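Local coordinates for molybdopterin-guanine dinucleotide biosynthesis protein B (Bacillus subtilis subsp. spizizenii, PDB 4OYH) that probably binds GTP, hydrolyses it only weakly, and may serve as an adapter in making and using the molybdopterin guanine dinucleotide cofactor, at residues 24-29 against 119-124; 154-157 against 161-164; 42-47 against 89-94. The protein carries 2 engineered substitutions. All coordinates share one frame; numbering follows the deposited sequence.

Contact 1 (24-29 against 119-124); sequences TTFIER and VVILSE. With SO4 (sulfate ion), chain F.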
ATOM      1  N   THR A  24     -13.733  -3.866  15.459  1.00 36.70           N
ATOM      2  CA  THR A  24     -13.900  -3.566  14.022  1.00 35.59           C
ATOM      3  C   THR A  24     -15.345  -3.175  13.677  1.00 32.23           C
ATOM      4  O   THR A  24     -15.570  -2.398  12.746  1.00 39.22           O
ATOM      5  CB  THR A  24     -13.405  -4.714  13.083  1.00 56.21           C
ATOM      6  OG1 THR A  24     -14.483  -5.237  12.311  1.00 55.71           O
ATOM      7  CG2 THR A  24     -12.709  -5.815  13.828  1.00 41.83           C
ATOM      8  N   THR A  25     -16.319  -3.605  14.468  1.00 33.26           N
ATOM      9  CA  THR A  25     -17.688  -3.107  14.302  1.00 40.05           C
ATOM     10  C   THR A  25     -17.778  -1.648  14.671  1.00 32.89           C
ATOM     11  O   THR A  25     -18.352  -0.868  13.960  1.00 35.74           O
ATOM     12  CB  THR A  25     -18.697  -3.905  15.141  1.00 40.44           C
ATOM     13  OG1 THR A  25     -19.206  -4.971  14.342  1.00 48.00           O
ATOM     14  CG2 THR A  25     -19.868  -3.062  15.559  1.00 46.84           C
ATOM     15  N   PHE A  26     -17.242  -1.287  15.816  1.00 27.22           N
ATOM     16  CA  PHE A  26     -17.175   0.104  16.179  1.00 36.24           C
ATOM     17  C   PHE A  26     -16.527   0.969  15.079  1.00 31.35           C
ATOM     18  O   PHE A  26     -17.113   1.953  14.638  1.00 27.63           O
ATOM     19  CB  PHE A  26     -16.415   0.230  17.491  1.00 28.22           C
ATOM     20  CG  PHE A  26     -16.469   1.562  18.067  1.00 32.49           C
ATOM     21  CD1 PHE A  26     -17.666   2.202  18.220  1.00 29.14           C
ATOM     22  CD2 PHE A  26     -15.294   2.207  18.456  1.00 46.02           C
ATOM     23  CE1 PHE A  26     -17.704   3.486  18.751  1.00 40.79           C
ATOM     24  CE2 PHE A  26     -15.326   3.456  18.996  1.00 26.40           C
ATOM     25  CZ  PHE A  26     -16.521   4.106  19.147  1.00 38.34           C
ATOM     26  N   ILE A  27     -15.346   0.567  14.618  1.00 29.17           N
ATOM     27  CA  ILE A  27     -14.644   1.240  13.524  1.00 33.88           C
ATOM     28  C   ILE A  27     -15.500   1.325  12.268  1.00 33.26           C
ATOM     29  O   ILE A  27     -15.585   2.366  11.620  1.00 34.46           O
ATOM     30  CB  ILE A  27     -13.286   0.529  13.239  1.00 36.34           C
ATOM     31  CG1 ILE A  27     -12.214   1.048  14.228  1.00 41.66           C
ATOM     32  CG2 ILE A  27     -12.775   0.791  11.820  1.00 43.14           C
ATOM     33  CD1 ILE A  27     -11.313  -0.038  14.798  1.00 34.61           C
ATOM     34  N   GLU A  28     -16.145   0.221  11.940  1.00 47.52           N
ATOM     35  CA  GLU A  28     -17.034   0.150  10.792  1.00 40.67           C
ATOM     36  C   GLU A  28     -18.112   1.196  10.841  1.00 37.74           C
ATOM     37  O   GLU A  28     -18.334   1.915   9.872  1.00 38.96           O
ATOM     38  CB  GLU A  28     -17.702  -1.204  10.746  1.00 50.26           C
ATOM     39  CG  GLU A  28     -17.208  -2.120   9.721  1.00 62.65           C
ATOM     40  CD  GLU A  28     -18.340  -2.995   9.255  1.00 84.17           C
ATOM     41  OE1 GLU A  28     -18.940  -3.667  10.129  1.00 75.68           O
ATOM     42  OE2 GLU A  28     -18.637  -2.993   8.028  1.00 83.51           O
ATOM     43  N   ARG A  29     -18.825   1.225  11.963  1.00 31.71           N
ATOM     44  CA  ARG A  29     -19.801   2.265  12.233  1.00 40.41           C
ATOM     45  C   ARG A  29     -19.228   3.667  12.057  1.00 39.51           C
ATOM     46  O   ARG A  29     -19.837   4.516  11.416  1.00 64.03           O
ATOM     47  CB  ARG A  29     -20.360   2.117  13.632  1.00 40.12           C
ATOM     48  CG  ARG A  29     -21.845   1.876  13.677  1.00 68.72           C
ATOM     49  CD  ARG A  29     -22.193   0.454  13.243  1.00 87.06           C
ATOM     50  NE  ARG A  29     -23.131  -0.202  14.161  1.00 92.78           N
ATOM     51  CZ  ARG A  29     -22.911  -0.409  15.462  1.00 92.03           C
ATOM     52  NH1 ARG A  29     -21.782  -0.012  16.045  1.00 84.32           N
ATOM     53  NH2 ARG A  29     -23.833  -1.022  16.189  1.00 87.23           N
ATOM     54  N   VAL A 119     -10.052   5.580  22.279  1.00 20.08           N
ATOM     55  CA  VAL A 119     -11.256   5.056  22.882  1.00 21.23           C
ATOM     56  C   VAL A 119     -10.911   3.606  23.279  1.00 20.55           C
ATOM     57  O   VAL A 119     -10.273   2.878  22.503  1.00 19.99           O
ATOM     58  CB  VAL A 119     -12.430   5.192  21.899  1.00 19.11           C
ATOM     59  CG1 VAL A 119     -13.535   4.222  22.218  1.00 33.08           C
ATOM     60  CG2 VAL A 119     -12.934   6.639  21.920  1.00 29.86           C
ATOM     61  N   VAL A 120     -11.246   3.230  24.506  1.00 19.30           N
ATOM     62  CA  VAL A 120     -10.906   1.907  25.045  1.00 26.86           C
ATOM     63  C   VAL A 120     -12.195   1.114  25.145  1.00 26.40           C
ATOM     64  O   VAL A 120     -13.147   1.591  25.743  1.00 27.29           O
ATOM     65  CB  VAL A 120     -10.221   1.984  26.443  1.00 37.15           C
ATOM     66  CG1 VAL A 120      -9.966   0.590  27.024  1.00 35.86           C
ATOM     67  CG2 VAL A 120      -8.924   2.732  26.355  1.00 55.03           C
ATOM     68  N   ILE A 121     -12.221  -0.050  24.502  1.00 29.17           N
ATOM     69  CA  ILE A 121     -13.295  -1.047  24.616  1.00 30.60           C
ATOM     70  C   ILE A 121     -12.925  -2.103  25.666  1.00 28.64           C
ATOM     71  O   ILE A 121     -11.881  -2.740  25.565  1.00 36.77           O
ATOM     72  CB  ILE A 121     -13.554  -1.819  23.345  1.00 37.30           C
ATOM     73  CG1 ILE A 121     -13.323  -0.978  22.095  1.00 46.42           C
ATOM     74  CG2 ILE A 121     -14.955  -2.438  23.390  1.00 41.09           C
ATOM     75  CD1 ILE A 121     -14.217   0.164  21.951  1.00 63.31           C
ATOM     76  N   LEU A 122     -13.754  -2.224  26.692  1.00 29.99           N
ATOM     77  CA  LEU A 122     -13.617  -3.236  27.737  1.00 44.72           C
ATOM     78  C   LEU A 122     -14.631  -4.356  27.563  1.00 46.18           C
ATOM     79  O   LEU A 122     -15.833  -4.100  27.479  1.00 40.05           O
ATOM     80  CB  LEU A 122     -13.811  -2.601  29.107  1.00 51.21           C
ATOM     81  CG  LEU A 122     -12.571  -2.090  29.839  1.00 43.50           C
ATOM     82  CD1 LEU A 122     -11.369  -2.035  28.967  1.00 42.97           C
ATOM     83  CD2 LEU A 122     -12.855  -0.756  30.391  1.00 47.99           C
ATOM     84  N   SER A 123     -14.148  -5.589  27.472  1.00 49.77           N
ATOM     85  CA  SER A 123     -15.047  -6.746  27.540  1.00 64.17           C
ATOM     86  C   SER A 123     -15.391  -7.003  29.005  1.00 59.58           C
ATOM     87  O   SER A 123     -16.505  -7.395  29.316  1.00 66.27           O
ATOM     88  CB  SER A 123     -14.429  -7.996  26.894  1.00 69.40           C
ATOM     89  OG  SER A 123     -13.350  -8.512  27.657  1.00 77.67           O
ATOM     90  N   GLU A 124     -14.440  -6.722  29.896  1.00 60.73           N
ATOM     91  CA  GLU A 124     -14.590  -6.945  31.337  1.00 59.38           C
ATOM     92  C   GLU A 124     -13.884  -5.839  32.132  1.00 56.21           C
ATOM     93  O   GLU A 124     -12.839  -5.331  31.713  1.00 47.39           O
ATOM     94  CB  GLU A 124     -14.004  -8.319  31.725  1.00 64.57           C
ATOM     95  CG  GLU A 124     -14.376  -8.798  33.139  1.00 81.43           C
ATOM     96  CD  GLU A 124     -15.329 -10.004  33.152  1.00 91.56           C
ATOM     97  OE1 GLU A 124     -15.972 -10.250  34.207  1.00 78.71           O
ATOM     98  OE2 GLU A 124     -15.433 -10.709  32.117  1.00 92.42           O
TER
HETATM   99  S   SO4 F 201     -12.470  -7.324  17.729  1.00 48.23           S
HETATM  100  O1  SO4 F 201     -11.545  -8.462  17.754  1.00 51.20           O
HETATM  101  O2  SO4 F 201     -12.233  -6.622  16.484  1.00 42.50           O
HETATM  102  O3  SO4 F 201     -13.854  -7.738  17.939  1.00 46.55           O
HETATM  103  O4  SO4 F 201     -12.189  -6.401  18.829  1.00 61.61           O
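F26 packs its ring atoms CD2 and CE2 against the methyls of I121 and V119, and this buried apolar patch is the whole of the direct contact between helix segment 24-29 and strand segment 119-124. The tighter half is F26 CE2 against V119 CG1, 3.8 Å apart, with the two side chains at roughly a right angle. F26 CD2 and I121 CD1 approach less closely, at 4.2 Å. Both methyls come at the ring on a slant. Phenylalanine reaches them because its CG stands anti to the backbone N (chi1 -171°), which carries the ring off the helix toward the strand.

The outer side of the helix is looser: E28 and R29 are partly exposed, and E28 meets Y65 of the second subunit. At the helix start, T24 N makes a weak hydrogen bond of 3.3 Å to O2 of the sulfate, an oxygen whose position is doubtful; the backbone amides of N20, G22 and K23 bind the same ion.

Strand 118-122 lies between strands 12-16 and 136-141 in the parallel sheet, and F26 also packs on V15 and I140, so the helix that follows the probable P-loop sits over all three strands.

Contact 2 (154-157 against 161-164); sequences PIFH and PVAV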
ATOM      1  N   PRO A 154     -15.933   9.990  29.833  1.00 26.46           N
ATOM      2  CA  PRO A 154     -17.294   9.499  29.616  1.00 27.38           C
ATOM      3  C   PRO A 154     -17.368   7.974  29.402  1.00 27.97           C
ATOM      4  O   PRO A 154     -16.414   7.411  28.904  1.00 26.13           O
ATOM      5  CB  PRO A 154     -17.721  10.268  28.360  1.00 25.73           C
ATOM      6  CG  PRO A 154     -16.478  10.555  27.675  1.00 29.14           C
ATOM      7  CD  PRO A 154     -15.521  10.901  28.773  1.00 25.63           C
ATOM      8  N   ILE A 155     -18.502   7.362  29.737  1.00 28.86           N
ATOM      9  CA  ILE A 155     -18.734   5.912  29.601  1.00 34.91           C
ATOM     10  C   ILE A 155     -19.983   5.624  28.776  1.00 35.56           C
ATOM     11  O   ILE A 155     -21.044   6.165  29.055  1.00 36.04           O
ATOM     12  CB  ILE A 155     -18.938   5.213  30.960  1.00 32.58           C
ATOM     13  CG1 ILE A 155     -17.900   5.656  31.984  1.00 46.54           C
ATOM     14  CG2 ILE A 155     -18.930   3.716  30.765  1.00 59.87           C
ATOM     15  CD1 ILE A 155     -16.495   5.296  31.638  1.00 54.41           C
ATOM     16  N   PHE A 156     -19.854   4.749  27.784  1.00 37.80           N
ATOM     17  CA  PHE A 156     -20.941   4.428  26.875  1.00 40.37           C
ATOM     18  C   PHE A 156     -21.306   2.950  26.896  1.00 54.80           C
ATOM     19  O   PHE A 156     -20.501   2.139  27.349  1.00 47.60           O
ATOM     20  CB  PHE A 156     -20.548   4.788  25.481  1.00 39.63           C
ATOM     21  CG  PHE A 156     -20.144   6.178  25.332  1.00 40.62           C
ATOM     22  CD1 PHE A 156     -21.084   7.174  25.286  1.00 36.33           C
ATOM     23  CD2 PHE A 156     -18.829   6.506  25.219  1.00 30.65           C
ATOM     24  CE1 PHE A 156     -20.709   8.451  25.130  1.00 34.57           C
ATOM     25  CE2 PHE A 156     -18.461   7.801  25.065  1.00 30.74           C
ATOM     26  CZ  PHE A 156     -19.397   8.764  25.031  1.00 34.95           C
ATOM     27  N   HIS A 157     -22.495   2.597  26.391  1.00 59.85           N
ATOM     28  CA  HIS A 157     -22.683   1.224  25.929  1.00 64.11           C
ATOM     29  C   HIS A 157     -22.127   1.069  24.509  1.00 67.08           C
ATOM     30  O   HIS A 157     -22.043   2.040  23.728  1.00 59.23           O
ATOM     31  CB  HIS A 157     -24.155   0.684  25.964  1.00 87.17           C
ATOM     32  CG  HIS A 157     -25.260   1.710  25.887  1.00100.47           C
ATOM     33  ND1 HIS A 157     -25.795   2.316  26.994  1.00104.80           N
ATOM     34  CD2 HIS A 157     -26.016   2.116  24.826  1.00 96.16           C
ATOM     35  CE1 HIS A 157     -26.788   3.123  26.624  1.00 93.47           C
ATOM     36  NE2 HIS A 157     -26.936   3.016  25.323  1.00 89.46           N
ATOM     37  N   PRO A 161     -24.790   5.411  19.838  1.00 68.01           N
ATOM     38  CA  PRO A 161     -24.387   6.236  18.693  1.00 51.48           C
ATOM     39  C   PRO A 161     -23.624   7.493  19.064  1.00 42.65           C
ATOM     40  O   PRO A 161     -22.898   8.042  18.236  1.00 37.13           O
ATOM     41  CB  PRO A 161     -25.722   6.623  18.052  1.00 56.60           C
ATOM     42  CG  PRO A 161     -26.689   6.565  19.154  1.00 60.69           C
ATOM     43  CD  PRO A 161     -26.258   5.394  19.982  1.00 67.50           C
ATOM     44  N   VAL A 162     -23.832   7.979  20.276  1.00 47.82           N
ATOM     45  CA  VAL A 162     -23.079   9.133  20.757  1.00 51.17           C
ATOM     46  C   VAL A 162     -21.586   8.804  20.746  1.00 42.99           C
ATOM     47  O   VAL A 162     -20.777   9.661  20.430  1.00 34.87           O
ATOM     48  CB  VAL A 162     -23.512   9.546  22.177  1.00 48.63           C
ATOM     49  CG1 VAL A 162     -22.704  10.731  22.662  1.00 40.55           C
ATOM     50  CG2 VAL A 162     -24.981   9.892  22.181  1.00 47.83           C
ATOM     51  N   ALA A 163     -21.245   7.554  21.061  1.00 36.62           N
ATOM     52  CA  ALA A 163     -19.858   7.133  21.137  1.00 43.34           C
ATOM     53  C   ALA A 163     -19.217   7.152  19.771  1.00 37.30           C
ATOM     54  O   ALA A 163     -18.068   7.516  19.674  1.00 27.61           O
ATOM     55  CB  ALA A 163     -19.730   5.736  21.767  1.00 38.80           C
ATOM     56  N   VAL A 164     -19.928   6.783  18.707  1.00 37.54           N
ATOM     57  CA  VAL A 164     -19.304   6.940  17.400  1.00 42.26           C
ATOM     58  C   VAL A 164     -19.289   8.428  17.016  1.00 29.61           C
ATOM     59  O   VAL A 164     -18.363   8.875  16.331  1.00 33.72           O
ATOM     60  CB  VAL A 164     -19.965   6.099  16.260  1.00 53.22           C
ATOM     61  CG1 VAL A 164     -20.744   4.898  16.795  1.00 51.72           C
ATOM     62  CG2 VAL A 164     -20.791   6.956  15.362  1.00 47.63           C
TER
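The CB methyl of A163 sits over one face of the F156 ring, making a CH-pi contact in which CB lies 3.8 Å from the ring centroid and 22° off the ring normal. The methyl is displaced toward the rim near the root of the side chain: A163 CB is 3.6 Å from F156 CG and equally near F156 CD2. A second, lighter touch comes from V162, whose CG1 is 3.9 Å from F156 CE1. This valine stands at about a right angle to the phenylalanine and meets the ring on a slant.

Two torsions set up the pair. F156 turns CG anti to its own carbonyl carbon (chi1 -56°), laying one face of the ring against A163, while V162 carries CG1 anti to the backbone N, the branch that reaches the ring. A163 is buried, whereas V162 is exposed.

Strand 155-156 is the outermost strand of the parallel sheet at this end of the chain, and after a short loop the polypeptide enters helix 161-171; the contact thus joins the last strand to the last helix of a P-loop NTPase fold. With F156 cut back to an alanine, the methyl of A163 would probably lose its aromatic face and a gap would open between this edge strand and the helix.

Around the first shell, the F156 backbone is hydrogen-bonded to I139, and its side chain also packs on A138 of strand 136-141 and on L166 farther along the helix. In the loop between strand and helix, D160 OD1 accepts a hydrogen bond from V162 N. Beyond A163, V164 packs on F26 and I30 of helix 23-35.

Contact 3 (42-47 against 89-94); sequences GCLKHH and WDLTRL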
ATOM      1  N   GLY A  42      -8.549   8.202   6.981  1.00 29.58           N
ATOM      2  CA  GLY A  42      -7.814   6.983   6.748  1.00 26.92           C
ATOM      3  C   GLY A  42      -8.039   6.006   7.889  1.00 26.10           C
ATOM      4  O   GLY A  42      -8.570   6.352   8.916  1.00 29.00           O
ATOM      5  N   CYS A  43      -7.614   4.779   7.688  1.00 21.99           N
ATOM      6  CA  CYS A  43      -7.747   3.737   8.675  1.00 22.03           C
ATOM      7  C   CYS A  43      -6.480   2.898   8.703  1.00 13.71           C
ATOM      8  O   CYS A  43      -5.895   2.548   7.665  1.00 17.84           O
ATOM      9  CB  CYS A  43      -8.973   2.851   8.389  1.00 24.89           C
ATOM     10  SG  CYS A  43      -9.567   2.089   9.896  1.00 49.94           S
ATOM     11  N   LEU A  44      -6.021   2.628   9.903  1.00 21.32           N
ATOM     12  CA  LEU A  44      -4.770   1.889  10.096  1.00 22.26           C
ATOM     13  C   LEU A  44      -4.943   0.903  11.257  1.00 19.74           C
ATOM     14  O   LEU A  44      -5.424   1.223  12.373  1.00 16.87           O
ATOM     15  CB  LEU A  44      -3.612   2.832  10.326  1.00 19.50           C
ATOM     16  CG  LEU A  44      -2.286   2.136  10.689  1.00 35.87           C
ATOM     17  CD1 LEU A  44      -1.736   1.403   9.516  1.00 32.11           C
ATOM     18  CD2 LEU A  44      -1.235   3.127  11.237  1.00 22.44           C
ATOM     19  N   LYS A  45      -4.617  -0.331  10.930  1.00 21.08           N
ATOM     20  CA  LYS A  45      -4.724  -1.445  11.857  1.00 29.19           C
ATOM     21  C   LYS A  45      -3.334  -1.946  12.123  1.00 23.84           C
ATOM     22  O   LYS A  45      -2.609  -2.250  11.172  1.00 23.97           O
ATOM     23  CB  LYS A  45      -5.617  -2.560  11.271  1.00 30.06           C
ATOM     24  CG  LYS A  45      -5.537  -3.865  12.030  1.00 41.24           C
ATOM     25  CD  LYS A  45      -6.604  -4.851  11.564  1.00 53.04           C
ATOM     26  CE  LYS A  45      -6.439  -6.210  12.209  1.00 54.20           C
ATOM     27  NZ  LYS A  45      -6.563  -7.320  11.216  1.00 76.84           N
ATOM     28  N   HIS A  46      -2.938  -1.996  13.394  1.00 25.51           N
ATOM     29  CA  HIS A  46      -1.715  -2.717  13.790  1.00 34.85           C
ATOM     30  C   HIS A  46      -1.975  -4.221  13.891  1.00 43.19           C
ATOM     31  O   HIS A  46      -3.008  -4.645  14.411  1.00 34.08           O
ATOM     32  CB  HIS A  46      -1.200  -2.220  15.129  1.00 41.39           C
ATOM     33  CG  HIS A  46       0.198  -2.652  15.446  1.00 46.11           C
ATOM     34  ND1 HIS A  46       1.227  -2.621  14.529  1.00 44.20           N
ATOM     35  CD2 HIS A  46       0.739  -3.115  16.596  1.00 45.19           C
ATOM     36  CE1 HIS A  46       2.335  -3.051  15.096  1.00 53.70           C
ATOM     37  NE2 HIS A  46       2.068  -3.360  16.350  1.00 54.49           N
ATOM     38  N   HIS A  47      -1.046  -5.026  13.393  1.00 43.84           N
ATOM     39  CA  HIS A  47      -1.161  -6.494  13.492  1.00 43.00           C
ATOM     40  C   HIS A  47       0.112  -7.091  14.078  1.00 43.17           C
ATOM     41  O   HIS A  47       0.356  -6.982  15.286  1.00 61.86           O
ATOM     42  CB  HIS A  47      -1.448  -7.092  12.123  1.00 48.34           C
ATOM     43  CG  HIS A  47      -1.224  -8.573  12.041  1.00 64.53           C
ATOM     44  ND1 HIS A  47       0.028  -9.147  12.132  1.00 70.41           N
ATOM     45  CD2 HIS A  47      -2.090  -9.593  11.852  1.00 59.53           C
ATOM     46  CE1 HIS A  47      -0.083 -10.455  12.014  1.00 69.05           C
ATOM     47  NE2 HIS A  47      -1.355 -10.755  11.838  1.00 59.59           N
ATOM     48  N   TRP A  89       8.929   0.069   9.890  1.00 38.25           N
ATOM     49  CA  TRP A  89       7.804   0.946  10.182  1.00 33.05           C
ATOM     50  C   TRP A  89       7.668   1.195  11.656  1.00 43.22           C
ATOM     51  O   TRP A  89       7.725   0.264  12.440  1.00 44.35           O
ATOM     52  CB  TRP A  89       6.485   0.334   9.699  1.00 34.76           C
ATOM     53  CG  TRP A  89       6.385   0.260   8.226  1.00 40.53           C
ATOM     54  CD1 TRP A  89       6.429  -0.863   7.446  1.00 43.64           C
ATOM     55  CD2 TRP A  89       6.240   1.357   7.344  1.00 26.09           C
ATOM     56  NE1 TRP A  89       6.314  -0.523   6.140  1.00 39.76           N
ATOM     57  CE2 TRP A  89       6.196   0.839   6.045  1.00 36.43           C
ATOM     58  CE3 TRP A  89       6.134   2.743   7.529  1.00 30.45           C
ATOM     59  CZ2 TRP A  89       6.048   1.663   4.915  1.00 23.27           C
ATOM     60  CZ3 TRP A  89       5.983   3.561   6.395  1.00 29.39           C
ATOM     61  CH2 TRP A  89       5.943   3.017   5.125  1.00 26.35           C
ATOM     62  N   ASP A  90       7.477   2.451  12.019  1.00 36.73           N
ATOM     63  CA  ASP A  90       6.925   2.785  13.299  1.00 35.09           C
ATOM     64  C   ASP A  90       5.764   3.719  12.998  1.00 32.58           C
ATOM     65  O   ASP A  90       5.577   4.101  11.853  1.00 31.18           O
ATOM     66  CB  ASP A  90       7.965   3.409  14.243  1.00 37.20           C
ATOM     67  CG  ASP A  90       8.852   4.436  13.565  1.00 58.54           C
ATOM     68  OD1 ASP A  90       8.347   5.478  13.099  1.00 54.74           O
ATOM     69  OD2 ASP A  90      10.079   4.206  13.521  1.00 82.22           O
ATOM     70  N   LEU A  91       4.989   4.049  14.031  1.00 29.39           N
ATOM     71  CA  LEU A  91       3.726   4.727  13.894  1.00 36.72           C
ATOM     72  C   LEU A  91       3.887   6.108  13.305  1.00 31.68           C
ATOM     73  O   LEU A  91       3.052   6.551  12.528  1.00 29.33           O
ATOM     74  CB  LEU A  91       3.019   4.828  15.240  1.00 28.06           C
ATOM     75  CG  LEU A  91       1.661   5.534  15.176  1.00 35.93           C
ATOM     76  CD1 LEU A  91       0.776   5.005  14.033  1.00 33.76           C
ATOM     77  CD2 LEU A  91       0.922   5.377  16.513  1.00 32.07           C
ATOM     78  N   THR A  92       4.980   6.767  13.653  1.00 32.78           N
ATOM     79  CA  THR A  92       5.283   8.108  13.151  1.00 30.43           C
ATOM     80  C   THR A  92       5.404   8.157  11.634  1.00 30.13           C
ATOM     81  O   THR A  92       4.814   9.016  10.964  1.00 34.44           O
ATOM     82  CB  THR A  92       6.587   8.611  13.780  1.00 36.08           C
ATOM     83  OG1 THR A  92       6.294   9.098  15.090  1.00 51.28           O
ATOM     84  CG2 THR A  92       7.197   9.730  12.986  1.00 30.81           C
ATOM     85  N   ARG A  93       6.204   7.253  11.095  1.00 35.04           N
ATOM     86  CA  ARG A  93       6.344   7.125   9.660  1.00 33.70           C
ATOM     87  C   ARG A  93       5.047   6.694   8.983  1.00 42.59           C
ATOM     88  O   ARG A  93       4.763   7.136   7.859  1.00 34.80           O
ATOM     89  CB  ARG A  93       7.462   6.143   9.349  1.00 38.74           C
ATOM     90  CG  ARG A  93       8.842   6.779   9.557  1.00 49.17           C
ATOM     91  CD  ARG A  93       9.942   5.864   9.123  1.00 68.40           C
ATOM     92  NE  ARG A  93      10.451   5.063  10.231  1.00 83.06           N
ATOM     93  CZ  ARG A  93      11.630   5.250  10.827  1.00 91.63           C
ATOM     94  NH1 ARG A  93      12.460   6.220  10.432  1.00 87.36           N
ATOM     95  NH2 ARG A  93      11.983   4.453  11.830  1.00 85.63           N
ATOM     96  N   LEU A  94       4.242   5.862   9.642  1.00 33.54           N
ATOM     97  CA  LEU A  94       2.973   5.483   9.020  1.00 37.40           C
ATOM     98  C   LEU A  94       2.070   6.708   8.941  1.00 32.54           C
ATOM     99  O   LEU A  94       1.370   6.869   7.962  1.00 22.95           O
ATOM    100  CB  LEU A  94       2.278   4.340   9.767  1.00 28.84           C
ATOM    101  CG  LEU A  94       3.068   3.019   9.706  1.00 28.14           C
ATOM    102  CD1 LEU A  94       2.704   2.151  10.875  1.00 22.50           C
ATOM    103  CD2 LEU A  94       2.845   2.276   8.390  1.00 25.07           C
TER
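A single methyl, L44 CD2, carries strand segment 42-47 onto helix segment 89-94, where it meets two leucines one helical turn apart. L91 offers the end of its side chain: its CD1 is 3.9 Å from L44 CD2, and the two chains run obliquely to each other. L94 instead lies at about a right angle to L44, with its CB 4.0 Å from L44 CD2 and its own CD1 close by. One branch of L44 therefore rests against the root of one leucine and the tip of another.

L44 sends CG anti to the backbone N (chi1 174°), reaching out from the strand. L91 has the same choice (chi1 -180°), and this brings its end back toward the strand although its CB does not head there. L94 points at the strand from the start; its other methyl, CD2, lies on one face of the W89 indole, 3.4 Å above its plane and displaced to the rim.

D90 is the N-cap of the helix; its OD1 accepts only a weak bond from R93 N. D90 OD2 forms a salt bridge with R93 NH2, though the hydrogen-bond geometry within it is poor.

Strand 41-46 is the outermost strand of its own chain, yet its residues C43 to H46 pair in parallel with a strand of the second subunit, so the sheet continues through the dimer interface, where L81 of that subunit packs on W89 and L94. While L44 faces helix 91-100, its neighbour C43 packs on L31 of helix 23-35: helices cover both faces of a parallel sheet, the three-layer sandwich characteristic of P-loop NTPases.

How the contacts relate
Contact 1 is the middle term of the three, all of which reach the same parallel sheet. Its centre is about 10 Å from that of contact 2, and F26 joins them directly: F26 CZ is 3.8 Å from A163 O. Toward contact 3, whose centre is about 18 Å away, I27 CG2 touches C43 SG at 4.0 Å. Contacts 2 and 3 lie on opposite sides of the chain's centre and do not touch, their centres being about 25 Å apart. Of the three, contact 1 alone holds a residue of the probable GTP site, T24; the sulfate there is consistent with a phosphate position. Contacts 1 and 3 also touch the second subunit.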